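PDB 6G7P: extracellular solute-binding protein, family 1 from Trichodesmium erythraeum IMS101, which binds a ferric ion in its central cleft and, as a periplasmic-type binding protein, probably delivers it to an ABC transporter for iron uptake. Local coordinates for residues A[101-106]-A[137-142]; A[141-146]-A[308-313]; A[175-180]-A[193-198]. All coordinates share one frame; numbering follows the deposited sequence.

Contact 1: A[101-106]-A[137-142]; sequences RARVIM and SSNIYN. With FE (Fe (III) ion), chain C.
With chi1 at -164° R103 turns CG away from its own backbone N, and a chain extended out to NE carries its guanidinium across to Y141 and N142, whereas R101 bends twice, at chi2 and chi3, to bring its own guanidinium beside the Y141 ring. The amide oxygen of N142 is gripped side-on. NH2 of R103 donates to OD1 of N142 at 2.8 Å with an N-H...O angle of 150°, and NE of R103 adds a second bond to the same OD1 at 3.1 Å. Both nitrogens come to that oxygen from one face of the amide, while OD1 itself lies in the guanidinium plane. An asparagine suits the place because its other end, ND2, binds S136 O, so the amide is fixed at both ends. CB of Y141 sits over one face of the R103 guanidinium, toward its rim, 3.5 Å from NH1 of R103, and that NH1 also forms a salt bridge with D177. The fold here is that of a periplasmic binding protein: strand 96-108 of the sheet runs past the first turn of helix 140-167, which offers Y141 to the metal, OH to iron 1.9 Å. N139 is the N-cap of this helix; its OD1 accepts from N142 N at 3.1 Å. Beside the metal, NH2 of R101 meets CE1 of Y141 at 3.5 Å, the carbon lying at the guanidinium edge, with guanidinium and ring planes 59° apart. NH1 of R101 donates to water 1, an iron ligand, at 2.9 Å and is also in a salt bridge with E270. A long cation with a forked, flat end suits the reach from the strand to this second shell.

Contact 2: A[141-146]-A[308-313]; sequences YNQSLI and KLMDRV. With FE (Fe (III) ion), chain C.
M310 on helix 303-312 reaches N142, Q143 and I146 in an apolar helix-to-helix contact, set back from the iron site and buried behind the first turns of helix 140-167. The local axes of 141-146 and 308-312 come within 10.9 Å of each other and lie 99° apart, a nearly perpendicular crossing that limits the meeting to a few side chains. M310 bridges the gap. In the conformer described, one of two modelled, its CG lies anti to the carbonyl carbon and the chain bends at chi3 (117°), which lays the terminal methyl against the helix opposite; the place of that methyl is correspondingly uncertain. CE of M310 stands 3.7 Å from CB of N142 and 3.8 Å from the backbone N of Q143; SD of M310 runs past CG of Q143 at 4.1 Å, the two side chains crossing at about a right angle. A flexible, unbranched thioether suits a surface that mixes backbone and methylene groups. In the periplasmic binding protein fold of this chain, helix 303-312 is the last helix, and it packs here on the helix that supplies Y141 to the metal. I146, whose CB points at the partner helix, supplies the branched hydrocarbon. CG1 of I146 lies 4.2 Å from CE of M310, and its other branch, CG2, meets CD2 of L309, also at 4.2 Å and roughly crosswise. L309 touches A158 and E159 as well, further along helix 140-167, where R312 forms a salt bridge with E159. From its side chain Q143 offers CG here; its amide is occupied at both ends, OE1 by N303 of the same C-terminal helix and NE2 by S137 O.

Contact 3: A[175-180]-A[193-198]; sequences GNDTAQ and LANSYY. With FE (Fe (III) ion), chain C.
D177, at the start of helix 177-185, comes close to the end of strand 191-195, with CA atoms of D177 and A194 5.2 Å apart, just before the chain turns into helix 196-204. Its carboxylate oxygen OD2 accepts from the backbone N of N195 at 2.9 Å, the donor standing above the carboxylate plane, and also forms a salt bridge with R103. Water 4 donates to both OD1 of D177 and the carbonyl O of L193. Y198 holds CG anti to its carbonyl carbon (chi1 -70°), which stands its ring beside helix 177-185: CB of D177 lies 3.4 Å from CD2 of Y198, while OG1 of T178 approaches CD1 of Y198, likewise at 3.4 Å. Adjacent tyrosines supplying phenolate-type ligands are familiar from ferric-binding proteins; here Y197 OH and Y198 OH each bind iron at 2.0 Å. CE1 of Y197 hangs over one face of the Y198 ring, toward its rim. The amide of N195 suits its place as a donor, ND2 meeting OH of Y197 at 3.1 Å within the amide plane. With an alanine in place of D177, R103 would probably lose its charge partner and the N195 backbone its acceptor, leaving the strand end less firmly tied to the helix.

Overall arrangement
From the N terminus, strand 96-108 comes first, and contact 1 closes a loop of 30 residues by joining it to the start of helix 140-167. Contact 2 begins where contact 1 ends, sharing Y141 and N142, and closes a much longer loop of 161 residues with the last helix, 303-312. Contact 3 is nested inside that loop and follows contact 1 in series; it closes a loop of 12 residues that holds the rest of helix 177-185 and the start of strand 191-195, a neighbour of strand 96-108 in the sheet. The backbone pair A102 O and S196 N joins contacts 1 and 3, which meet at the metal. Contact 2 lies about 17 Å from contact 3, centre to centre.

Contact 1: A[101-106]-A[137-142]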
loop_
_atom_site.group_PDB
_atom_site.type_symbol
_atom_site.label_atom_id
_atom_site.label_comp_id
_atom_site.label_asym_id
_atom_site.label_seq_id
_atom_site.Cartn_x
_atom_site.Cartn_y
_atom_site.Cartn_z
ATOM N N ARG A 101 1.163 4.707 1.118
ATOM C CA ARG A 101 -0.254 4.902 0.774
ATOM C C ARG A 101 -1.059 4.829 2.041
ATOM O O ARG A 101 -0.647 4.245 3.028
ATOM C CB ARG A 101 -0.723 3.902 -0.269
ATOM C CG ARG A 101 -0.575 2.389 0.124
ATOM C CD ARG A 101 0.756 1.693 -0.295
ATOM N NE ARG A 101 0.980 1.750 -1.763
ATOM C CZ ARG A 101 0.366 1.017 -2.648
ATOM N NH1 ARG A 101 0.635 1.175 -3.944
ATOM N NH2 ARG A 101 -0.507 0.123 -2.297
ATOM N N ALA A 102 -2.225 5.417 2.044
ATOM C CA ALA A 102 -3.169 5.296 3.182
ATOM C C ALA A 102 -4.446 4.614 2.729
ATOM O O ALA A 102 -4.920 4.892 1.638
ATOM C CB ALA A 102 -3.451 6.689 3.705
ATOM N N ARG A 103 -5.006 3.757 3.553
ATOM C CA ARG A 103 -6.305 3.100 3.247
ATOM C C ARG A 103 -7.349 3.919 3.995
ATOM O O ARG A 103 -7.408 3.935 5.224
ATOM C CB ARG A 103 -6.316 1.598 3.551
ATOM C CG ARG A 103 -7.473 0.903 2.886
ATOM C CD ARG A 103 -7.154 -0.553 2.545
ATOM N NE ARG A 103 -8.134 -1.213 1.717
ATOM C CZ ARG A 103 -8.304 -0.982 0.402
ATOM N NH1 ARG A 103 -7.507 -0.151 -0.219
ATOM N NH2 ARG A 103 -9.219 -1.640 -0.284
ATOM N N VAL A 104 -8.158 4.646 3.223
ATOM C CA VAL A 104 -8.965 5.757 3.723
ATOM C C VAL A 104 -10.407 5.535 3.442
ATOM O O VAL A 104 -10.799 4.626 2.674
ATOM C CB VAL A 104 -8.492 7.066 3.120
ATOM C CG1 VAL A 104 -7.057 7.322 3.439
ATOM C CG2 VAL A 104 -8.719 7.092 1.614
ATOM N N ILE A 105 -11.225 6.370 4.044
ATOM C CA ILE A 105 -12.671 6.388 3.740
ATOM C C ILE A 105 -12.924 7.390 2.612
ATOM O O ILE A 105 -12.612 8.553 2.745
ATOM C CB ILE A 105 -13.495 6.767 4.984
ATOM C CG1 ILE A 105 -13.372 5.722 6.086
ATOM C CG2 ILE A 105 -14.958 6.903 4.593
ATOM C CD1 ILE A 105 -13.922 6.228 7.422
ATOM N N MET A 106 -13.423 6.880 1.480
ATOM C CA MET A 106 -13.888 7.677 0.353
ATOM C C MET A 106 -15.344 7.928 0.539
ATOM O O MET A 106 -16.087 6.994 0.840
ATOM C CB MET A 106 -13.607 6.931 -0.937
ATOM C CG MET A 106 -12.117 6.535 -1.186
ATOM S SD MET A 106 -11.141 7.998 -1.454
ATOM C CE MET A 106 -9.549 7.157 -1.777
ATOM N N SER A 137 -12.398 -9.844 -0.365
ATOM C CA SER A 137 -11.466 -10.250 0.653
ATOM C C SER A 137 -10.194 -10.838 0.070
ATOM O O SER A 137 -9.269 -11.097 0.839
ATOM C CB SER A 137 -12.133 -11.193 1.655
ATOM O OG SER A 137 -12.542 -12.304 0.950
ATOM N N SER A 138 -10.139 -11.119 -1.254
ATOM C CA SER A 138 -8.945 -11.615 -1.908
ATOM C C SER A 138 -7.841 -10.577 -1.991
ATOM O O SER A 138 -6.681 -10.910 -2.273
ATOM C CB SER A 138 -9.271 -12.072 -3.341
ATOM O OG SER A 138 -10.189 -13.165 -3.270
ATOM N N ASN A 139 -8.198 -9.314 -1.773
ATOM C CA ASN A 139 -7.274 -8.193 -2.013
ATOM C C ASN A 139 -6.355 -7.927 -0.846
ATOM O O ASN A 139 -6.819 -7.862 0.299
ATOM C CB ASN A 139 -8.075 -6.934 -2.330
ATOM C CG ASN A 139 -7.220 -5.665 -2.338
ATOM O OD1 ASN A 139 -7.293 -4.903 -1.386
ATOM N ND2 ASN A 139 -6.471 -5.459 -3.357
ATOM N N ILE A 140 -5.062 -7.813 -1.151
ATOM C CA ILE A 140 -4.078 -7.664 -0.087
ATOM C C ILE A 140 -4.293 -6.368 0.718
ATOM O O ILE A 140 -3.998 -6.383 1.947
ATOM C CB ILE A 140 -2.653 -7.743 -0.660
ATOM C CG1 ILE A 140 -1.609 -7.916 0.435
ATOM C CG2 ILE A 140 -2.303 -6.546 -1.514
ATOM C CD1 ILE A 140 -1.644 -9.219 1.126
ATOM N N TYR A 141 -4.777 -5.293 0.111
ATOM C CA TYR A 141 -4.927 -4.078 0.886
ATOM C C TYR A 141 -5.947 -4.280 2.013
ATOM O O TYR A 141 -5.762 -3.816 3.142
ATOM C CB TYR A 141 -5.401 -2.910 0.025
ATOM C CG TYR A 141 -4.680 -2.695 -1.272
ATOM C CD1 TYR A 141 -3.316 -2.901 -1.411
ATOM C CD2 TYR A 141 -5.385 -2.252 -2.407
ATOM C CE1 TYR A 141 -2.685 -2.643 -2.626
ATOM C CE2 TYR A 141 -4.751 -2.002 -3.590
ATOM C CZ TYR A 141 -3.386 -2.197 -3.715
ATOM O OH TYR A 141 -2.751 -1.956 -4.921
ATOM N N ASN A 142 -7.033 -4.973 1.686
ATOM C CA ASN A 142 -8.054 -5.315 2.696
ATOM C C ASN A 142 -7.508 -6.280 3.743
ATOM O O ASN A 142 -7.805 -6.132 4.916
ATOM C CB ASN A 142 -9.279 -5.902 2.022
ATOM C CG ASN A 142 -10.103 -4.858 1.296
ATOM O OD1 ASN A 142 -10.057 -3.626 1.574
ATOM N ND2 ASN A 142 -11.024 -5.374 0.427
HETATM FE FE FE C . -2.700 -0.365 -5.964
HETATM O O HOH W 1 -0.670 0.009 -6.196
HETATM O O HOH W 2 -2.308 -1.626 -7.667
HETATM O O HOH W 3 -2.248 0.613 -8.082
#

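Contact 2: A[141-146]-A[308-313]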
loop_
_atom_site.group_PDB
_atom_site.type_symbol
_atom_site.label_atom_id
_atom_site.label_comp_id
_atom_site.label_asym_id
_atom_site.label_seq_id
_atom_site.Cartn_x
_atom_site.Cartn_y
_atom_site.Cartn_z
ATOM N N TYR A 141 -4.777 -5.293 0.111
ATOM C CA TYR A 141 -4.927 -4.078 0.886
ATOM C C TYR A 141 -5.947 -4.280 2.013
ATOM O O TYR A 141 -5.762 -3.816 3.142
ATOM C CB TYR A 141 -5.401 -2.910 0.025
ATOM C CG TYR A 141 -4.680 -2.695 -1.272
ATOM C CD1 TYR A 141 -3.316 -2.901 -1.411
ATOM C CD2 TYR A 141 -5.385 -2.252 -2.407
ATOM C CE1 TYR A 141 -2.685 -2.643 -2.626
ATOM C CE2 TYR A 141 -4.751 -2.002 -3.590
ATOM C CZ TYR A 141 -3.386 -2.197 -3.715
ATOM O OH TYR A 141 -2.751 -1.956 -4.921
ATOM N N ASN A 142 -7.033 -4.973 1.686
ATOM C CA ASN A 142 -8.054 -5.315 2.696
ATOM C C ASN A 142 -7.508 -6.280 3.743
ATOM O O ASN A 142 -7.805 -6.132 4.916
ATOM C CB ASN A 142 -9.279 -5.902 2.022
ATOM C CG ASN A 142 -10.103 -4.858 1.296
ATOM O OD1 ASN A 142 -10.057 -3.626 1.574
ATOM N ND2 ASN A 142 -11.024 -5.374 0.427
ATOM N N GLN A 143 -6.796 -7.305 3.291
ATOM C CA GLN A 143 -6.198 -8.242 4.207
ATOM C C GLN A 143 -5.282 -7.551 5.214
ATOM O O GLN A 143 -5.389 -7.808 6.418
ATOM C CB GLN A 143 -5.438 -9.355 3.446
ATOM C CG GLN A 143 -6.378 -10.225 2.635
ATOM C CD GLN A 143 -5.672 -11.218 1.751
ATOM O OE1 GLN A 143 -4.448 -11.269 1.658
ATOM N NE2 GLN A 143 -6.456 -11.935 0.970
ATOM N N SER A 144 -4.504 -6.574 4.738
ATOM C CA SER A 144 -3.593 -5.865 5.621
ATOM C C SER A 144 -4.376 -4.978 6.596
ATOM O O SER A 144 -3.979 -4.880 7.770
ATOM C CB SER A 144 -2.588 -5.062 4.812
ATOM O OG SER A 144 -1.667 -6.001 4.221
ATOM N N LEU A 145 -5.418 -4.299 6.122
ATOM C CA LEU A 145 -6.198 -3.504 7.052
ATOM C C LEU A 145 -6.851 -4.378 8.130
ATOM O O LEU A 145 -6.852 -4.075 9.328
ATOM C CB LEU A 145 -7.243 -2.708 6.290
ATOM C CG LEU A 145 -8.222 -1.889 7.112
ATOM C CD1 LEU A 145 -7.521 -0.782 7.946
ATOM C CD2 LEU A 145 -9.281 -1.262 6.238
ATOM N N ILE A 146 -7.451 -5.484 7.734
ATOM C CA ILE A 146 -8.072 -6.360 8.707
ATOM C C ILE A 146 -7.029 -6.989 9.647
ATOM O O ILE A 146 -7.279 -7.078 10.855
ATOM C CB ILE A 146 -9.000 -7.389 8.000
ATOM C CG1 ILE A 146 -10.370 -6.785 7.639
ATOM C CG2 ILE A 146 -9.269 -8.577 8.910
ATOM C CD1 ILE A 146 -10.476 -5.417 7.080
ATOM N N LYS A 308 -8.756 -15.803 7.522
ATOM C CA LYS A 308 -9.692 -16.664 8.324
ATOM C C LYS A 308 -10.881 -15.850 8.821
ATOM O O LYS A 308 -12.058 -16.271 8.746
ATOM C CB LYS A 308 -8.919 -17.244 9.479
ATOM C CG LYS A 308 -9.737 -18.110 10.437
ATOM C CD LYS A 308 -8.875 -18.945 11.409
ATOM C CE LYS A 308 -8.099 -18.223 12.441
ATOM N NZ LYS A 308 -7.249 -19.276 13.116
ATOM N N LEU A 309 -10.634 -14.651 9.330
ATOM C CA LEU A 309 -11.739 -13.808 9.804
ATOM C C LEU A 309 -12.691 -13.428 8.698
ATOM O O LEU A 309 -13.933 -13.515 8.859
ATOM C CB LEU A 309 -11.162 -12.560 10.523
ATOM C CG LEU A 309 -12.212 -11.552 11.035
ATOM C CD1 LEU A 309 -13.160 -12.211 12.026
ATOM C CD2 LEU A 309 -11.599 -10.410 11.815
ATOM N N MET A 310 -12.153 -13.015 7.564
ATOM C CA MET A 310 -12.983 -12.590 6.433
ATOM C C MET A 310 -13.880 -13.724 5.960
ATOM O O MET A 310 -15.041 -13.504 5.668
ATOM C CB MET A 310 -12.105 -12.004 5.301
ATOM C CG MET A 310 -11.367 -10.745 5.721
ATOM S SD MET A 310 -9.832 -10.377 4.824
ATOM C CE MET A 310 -10.243 -8.822 4.023
ATOM N N ASP A 311 -13.343 -14.907 5.887
ATOM C CA ASP A 311 -14.158 -16.091 5.516
ATOM C C ASP A 311 -15.208 -16.371 6.568
ATOM O O ASP A 311 -16.386 -16.623 6.209
ATOM C CB ASP A 311 -13.222 -17.292 5.370
ATOM C CG ASP A 311 -14.003 -18.631 5.271
ATOM O OD1 ASP A 311 -14.442 -18.891 4.134
ATOM O OD2 ASP A 311 -14.244 -19.317 6.281
ATOM N N ARG A 312 -14.892 -16.278 7.845
ATOM C CA ARG A 312 -15.838 -16.539 8.916
ATOM C C ARG A 312 -17.025 -15.638 8.881
ATOM O O ARG A 312 -18.128 -16.064 9.178
ATOM C CB ARG A 312 -15.154 -16.420 10.259
ATOM C CG ARG A 312 -16.019 -16.892 11.389
ATOM C CD ARG A 312 -15.258 -17.870 12.234
ATOM N NE ARG A 312 -14.302 -17.155 13.042
ATOM C CZ ARG A 312 -13.102 -17.611 13.427
ATOM N NH1 ARG A 312 -12.330 -16.833 14.191
ATOM N NH2 ARG A 312 -12.652 -18.819 13.085
ATOM N N VAL A 313 -16.842 -14.383 8.515
ATOM C CA VAL A 313 -17.972 -13.425 8.455
ATOM C C VAL A 313 -18.602 -13.287 7.081
ATOM O O VAL A 313 -19.520 -12.448 6.908
ATOM C CB VAL A 313 -17.551 -12.029 8.986
ATOM C CG1 VAL A 313 -17.080 -12.152 10.419
ATOM C CG2 VAL A 313 -16.531 -11.320 8.126
HETATM FE FE FE C . -2.700 -0.365 -5.964
HETATM O O HOH W 1 -0.670 0.009 -6.196
HETATM O O HOH W 2 -2.308 -1.626 -7.667
HETATM O O HOH W 3 -2.248 0.613 -8.082
#

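Contact 3: A[175-180]-A[193-198]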
loop_
_atom_site.group_PDB
_atom_site.type_symbol
_atom_site.label_atom_id
_atom_site.label_comp_id
_atom_site.label_asym_id
_atom_site.label_seq_id
_atom_site.Cartn_x
_atom_site.Cartn_y
_atom_site.Cartn_z
ATOM N N GLY A 175 -15.267 -5.519 -8.163
ATOM C CA GLY A 175 -14.324 -4.556 -8.794
ATOM C C GLY A 175 -13.212 -4.175 -7.885
ATOM O O GLY A 175 -13.106 -4.648 -6.755
ATOM N N ASN A 176 -12.347 -3.313 -8.394
ATOM C CA ASN A 176 -11.127 -2.911 -7.694
ATOM C C ASN A 176 -11.371 -1.617 -6.881
ATOM O O ASN A 176 -12.507 -1.194 -6.672
ATOM C CB ASN A 176 -9.970 -2.782 -8.684
ATOM C CG ASN A 176 -10.245 -1.775 -9.784
ATOM O OD1 ASN A 176 -11.100 -0.888 -9.670
ATOM N ND2 ASN A 176 -9.509 -1.964 -10.922
ATOM N N ASP A 177 -10.288 -1.025 -6.360
ATOM C CA ASP A 177 -10.499 0.161 -5.515
ATOM C C ASP A 177 -11.120 1.318 -6.317
ATOM O O ASP A 177 -11.994 2.052 -5.801
ATOM C CB ASP A 177 -9.173 0.658 -4.884
ATOM C CG ASP A 177 -8.828 0.020 -3.547
ATOM O OD1 ASP A 177 -9.452 -0.980 -3.153
ATOM O OD2 ASP A 177 -7.905 0.572 -2.903
ATOM N N THR A 178 -10.629 1.495 -7.553
ATOM C CA THR A 178 -11.179 2.570 -8.379
ATOM C C THR A 178 -12.693 2.389 -8.598
ATOM O O THR A 178 -13.487 3.356 -8.561
ATOM C CB THR A 178 -10.401 2.618 -9.696
ATOM O OG1 THR A 178 -9.063 3.004 -9.401
ATOM C CG2 THR A 178 -11.018 3.620 -10.635
ATOM N N ALA A 179 -13.115 1.134 -8.787
ATOM C CA ALA A 179 -14.518 0.840 -8.901
ATOM C C ALA A 179 -15.329 1.256 -7.689
ATOM O O ALA A 179 -16.458 1.680 -7.815
ATOM C CB ALA A 179 -14.709 -0.667 -9.173
ATOM N N GLN A 180 -14.736 1.139 -6.494
ATOM C CA GLN A 180 -15.459 1.536 -5.311
ATOM C C GLN A 180 -15.644 3.049 -5.301
ATOM O O GLN A 180 -16.696 3.551 -4.894
ATOM C CB GLN A 180 -14.786 1.089 -4.023
ATOM C CG GLN A 180 -14.311 -0.356 -3.992
ATOM C CD GLN A 180 -15.331 -1.359 -4.422
ATOM O OE1 GLN A 180 -16.465 -1.338 -3.969
ATOM N NE2 GLN A 180 -14.934 -2.250 -5.357
ATOM N N LEU A 193 -13.971 2.026 1.178
ATOM C CA LEU A 193 -12.557 2.003 1.520
ATOM C C LEU A 193 -11.726 1.828 0.302
ATOM O O LEU A 193 -12.024 1.008 -0.568
ATOM C CB LEU A 193 -12.168 0.928 2.531
ATOM C CG LEU A 193 -12.812 0.987 3.916
ATOM C CD1 LEU A 193 -12.303 -0.086 4.882
ATOM C CD2 LEU A 193 -12.678 2.367 4.578
ATOM N N ALA A 194 -10.664 2.610 0.158
ATOM C CA ALA A 194 -9.762 2.506 -0.980
ATOM C C ALA A 194 -8.443 3.145 -0.594
ATOM O O ALA A 194 -8.387 3.962 0.362
ATOM C CB ALA A 194 -10.333 3.128 -2.237
ATOM N N ASN A 195 -7.402 2.947 -1.376
ATOM C CA ASN A 195 -6.141 3.595 -1.153
ATOM C C ASN A 195 -6.210 5.020 -1.692
ATOM O O ASN A 195 -6.759 5.306 -2.753
ATOM C CB ASN A 195 -4.967 2.825 -1.764
ATOM C CG ASN A 195 -4.657 1.523 -1.049
ATOM O OD1 ASN A 195 -5.058 1.334 0.118
ATOM N ND2 ASN A 195 -3.930 0.647 -1.729
ATOM N N SER A 196 -5.498 5.904 -0.978
ATOM C CA SER A 196 -5.461 7.298 -1.233
ATOM C C SER A 196 -5.096 7.647 -2.697
ATOM O O SER A 196 -5.712 8.547 -3.314
ATOM C CB SER A 196 -4.488 7.939 -0.255
ATOM O OG SER A 196 -3.180 7.295 -0.307
ATOM N N TYR A 197 -4.089 6.972 -3.238
ATOM C CA TYR A 197 -3.595 7.313 -4.577
ATOM C C TYR A 197 -4.593 7.067 -5.697
ATOM O O TYR A 197 -4.455 7.634 -6.758
ATOM C CB TYR A 197 -2.254 6.601 -4.854
ATOM C CG TYR A 197 -2.329 5.112 -4.785
ATOM C CD1 TYR A 197 -2.717 4.359 -5.850
ATOM C CD2 TYR A 197 -2.006 4.422 -3.611
ATOM C CE1 TYR A 197 -2.752 2.970 -5.754
ATOM C CE2 TYR A 197 -2.114 3.065 -3.485
ATOM C CZ TYR A 197 -2.498 2.322 -4.575
ATOM O OH TYR A 197 -2.641 0.966 -4.485
ATOM N N TYR A 198 -5.598 6.209 -5.485
ATOM C CA TYR A 198 -6.599 5.991 -6.551
ATOM C C TYR A 198 -7.482 7.223 -6.734
ATOM O O TYR A 198 -7.945 7.471 -7.848
ATOM C CB TYR A 198 -7.448 4.750 -6.236
ATOM C CG TYR A 198 -6.697 3.448 -6.367
ATOM C CD1 TYR A 198 -6.170 3.034 -7.566
ATOM C CD2 TYR A 198 -6.453 2.644 -5.266
ATOM C CE1 TYR A 198 -5.469 1.862 -7.646
ATOM C CE2 TYR A 198 -5.769 1.477 -5.346
ATOM C CZ TYR A 198 -5.289 1.086 -6.562
ATOM O OH TYR A 198 -4.543 -0.053 -6.657
HETATM FE FE FE C . -2.700 -0.365 -5.964
HETATM O O HOH W 4 -11.989 -1.470 -1.866
HETATM O O HOH W 5 -7.972 5.455 -9.880
HETATM O O HOH W 1 -0.670 0.009 -6.196
HETATM O O HOH W 2 -2.308 -1.626 -7.667
HETATM O O HOH W 3 -2.248 0.613 -8.082
#